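PDB 3E13: putative iron-uptake ABC transport system,periplasmic iron-binding protein from Campylobacter jejuni, which binds ferric iron and, as the periplasmic component of a putative ABC-type iron-uptake system, probably delivers it to the membrane transporter. Local coordinates for residues 102-107 with 141-146. Numbering follows the deposited sequence.
Sequences RARIIA and APYSKT. With FE (Fe (III) ion), chain B.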
loop_
_atom_site.group_PDB
_atom_site.type_symbol
_atom_site.label_atom_id
_atom_site.label_comp_id
_atom_site.label_asym_id
_atom_site.label_seq_id
_atom_site.Cartn_x
_atom_site.Cartn_y
_atom_site.Cartn_z
ATOM N N ARG A 102 -1.795 -5.820 -1.053
ATOM C CA ARG A 102 -0.813 -5.942 0.040
ATOM C C ARG A 102 -1.558 -5.936 1.378
ATOM O O ARG A 102 -2.637 -5.435 1.462
ATOM C CB ARG A 102 0.238 -4.816 -0.050
ATOM C CG ARG A 102 -0.363 -3.400 -0.094
ATOM C CD ARG A 102 -0.512 -2.816 -1.535
ATOM N NE ARG A 102 0.763 -2.695 -2.212
ATOM C CZ ARG A 102 1.738 -1.818 -1.954
ATOM N NH1 ARG A 102 1.603 -0.926 -0.995
ATOM N NH2 ARG A 102 2.833 -1.798 -2.692
ATOM N N ALA A 103 -0.989 -6.528 2.415
ATOM C CA ALA A 103 -1.622 -6.613 3.709
ATOM C C ALA A 103 -0.758 -5.861 4.741
ATOM O O ALA A 103 0.471 -5.999 4.721
ATOM C CB ALA A 103 -1.775 -8.082 4.113
ATOM N N ARG A 104 -1.404 -5.062 5.601
ATOM C CA ARG A 104 -0.707 -4.328 6.626
ATOM C C ARG A 104 -0.826 -5.165 7.912
ATOM O O ARG A 104 -1.915 -5.311 8.504
ATOM C CB ARG A 104 -1.254 -2.912 6.778
ATOM C CG ARG A 104 -0.310 -2.009 7.552
ATOM C CD ARG A 104 -0.414 -0.596 7.139
ATOM N NE ARG A 104 0.635 0.254 7.698
ATOM C CZ ARG A 104 1.890 0.334 7.238
ATOM N NH1 ARG A 104 2.270 -0.433 6.238
ATOM N NH2 ARG A 104 2.799 1.135 7.800
ATOM N N ILE A 105 0.308 -5.731 8.306
ATOM C CA ILE A 105 0.354 -6.696 9.404
ATOM C C ILE A 105 1.153 -6.192 10.563
ATOM O O ILE A 105 1.666 -5.049 10.546
ATOM C CB ILE A 105 0.878 -8.074 8.877
ATOM C CG1 ILE A 105 2.253 -7.965 8.208
ATOM C CG2 ILE A 105 -0.146 -8.604 7.806
ATOM C CD1 ILE A 105 3.417 -7.725 9.144
ATOM N N ILE A 106 1.268 -7.011 11.597
ATOM C CA ILE A 106 2.086 -6.636 12.763
ATOM C C ILE A 106 3.255 -7.627 12.775
ATOM O O ILE A 106 3.051 -8.846 12.827
ATOM C CB ILE A 106 1.287 -6.702 14.054
ATOM C CG1 ILE A 106 0.109 -5.737 14.039
ATOM C CG2 ILE A 106 2.191 -6.380 15.286
ATOM C CD1 ILE A 106 -0.954 -6.034 15.115
ATOM N N ALA A 107 4.471 -7.111 12.688
ATOM C CA ALA A 107 5.658 -7.963 12.628
ATOM C C ALA A 107 6.318 -8.018 14.007
ATOM O O ALA A 107 6.320 -7.009 14.729
ATOM C CB ALA A 107 6.637 -7.483 11.555
ATOM N N ALA A 141 1.680 9.143 6.355
ATOM C CA ALA A 141 1.918 8.156 5.302
ATOM C C ALA A 141 0.617 7.545 4.830
ATOM O O ALA A 141 -0.239 7.242 5.683
ATOM C CB ALA A 141 2.794 7.041 5.804
ATOM N N PRO A 142 0.461 7.360 3.517
ATOM C CA PRO A 142 -0.756 6.714 2.984
ATOM C C PRO A 142 -1.124 5.426 3.713
ATOM O O PRO A 142 -2.304 5.253 4.010
ATOM C CB PRO A 142 -0.430 6.478 1.517
ATOM C CG PRO A 142 0.546 7.635 1.173
ATOM C CD PRO A 142 1.342 7.846 2.432
ATOM N N TYR A 143 -0.169 4.553 3.980
ATOM C CA TYR A 143 -0.517 3.280 4.662
ATOM C C TYR A 143 -1.141 3.525 6.028
ATOM O O TYR A 143 -2.094 2.863 6.392
ATOM C CB TYR A 143 0.651 2.332 4.832
ATOM C CG TYR A 143 1.469 2.143 3.565
ATOM C CD1 TYR A 143 0.891 2.146 2.284
ATOM C CD2 TYR A 143 2.819 1.900 3.640
ATOM C CE1 TYR A 143 1.673 2.009 1.179
ATOM C CE2 TYR A 143 3.596 1.711 2.521
ATOM C CZ TYR A 143 3.005 1.728 1.283
ATOM O OH TYR A 143 3.764 1.668 0.136
ATOM N N SER A 144 -0.691 4.568 6.724
ATOM C CA SER A 144 -1.192 4.852 8.055
ATOM C C SER A 144 -2.562 5.468 7.983
ATOM O O SER A 144 -3.444 5.108 8.775
ATOM C CB SER A 144 -0.270 5.851 8.806
ATOM O OG SER A 144 1.035 5.353 8.960
ATOM N N LYS A 145 -2.741 6.403 7.055
ATOM C CA LYS A 145 -4.028 7.081 6.847
ATOM C C LYS A 145 -5.099 6.062 6.453
ATOM O O LYS A 145 -6.188 6.081 6.990
ATOM C CB LYS A 145 -3.905 8.136 5.799
ATOM C CG LYS A 145 -3.092 9.281 6.295
ATOM C CD LYS A 145 -3.057 10.424 5.356
ATOM C CE LYS A 145 -2.298 10.135 4.121
ATOM N NZ LYS A 145 -2.095 11.417 3.257
ATOM N N THR A 146 -4.771 5.155 5.549
ATOM C CA THR A 146 -5.735 4.187 5.080
ATOM C C THR A 146 -6.045 3.122 6.108
ATOM O O THR A 146 -7.187 2.730 6.240
ATOM C CB THR A 146 -5.314 3.609 3.739
ATOM O OG1 THR A 146 -5.353 4.684 2.766
ATOM C CG2 THR A 146 -6.286 2.513 3.269
HETATM FE FE FE B . 5.329 0.477 -0.192
HETATM O O HOH W 1 0.826 2.619 9.518
#
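Arg102 and Arg104, on one side of strand 97-109, both reach the side chain of Tyr143 in the first turn of helix 142-155, at the iron site of this periplasmic solute-binding protein fold. The strand pairs antiparallel with strand 233-241, probably as part of the hinge between the two lobes, and the meeting is buried. Arg102 comes first: its CG sits between the backbone N and the carbonyl carbon (chi1 54°), and further bends at chi2 and chi3 fold the chain round to the phenol end of the tyrosine. There Arg102 NH1 lies 3.6 Å from Tyr143 OH, a proximity without a hydrogen bond, with the ring atom CE1 at the edge of the guanidinium and in its plane. Arg102 NH2 instead forms a salt bridge with Glu272. The ferric ion itself is probably what chiefly keeps the phenol oxygen deprotonated; the charge of Arg102, shared with Glu272, may add to this. Two residues on, Arg104 runs out extended and lays one face of its guanidinium against the base of the same side chain, with CZ 3.4 Å from Tyr143 CB. The tyrosine ring is tilted 46° to that plane, so the two groups do not stack. A salt bridge from Arg104 NH1 to Asp179 and a water that accepts from Arg104 NE at 3.0 Å hold the guanidinium; the same water donates to Ser144 OG, linking strand to helix. His11, Tyr12, Tyr199 and Tyr200 complete the metal site, in which Tyr143 OH binds the iron at 2.0 Å.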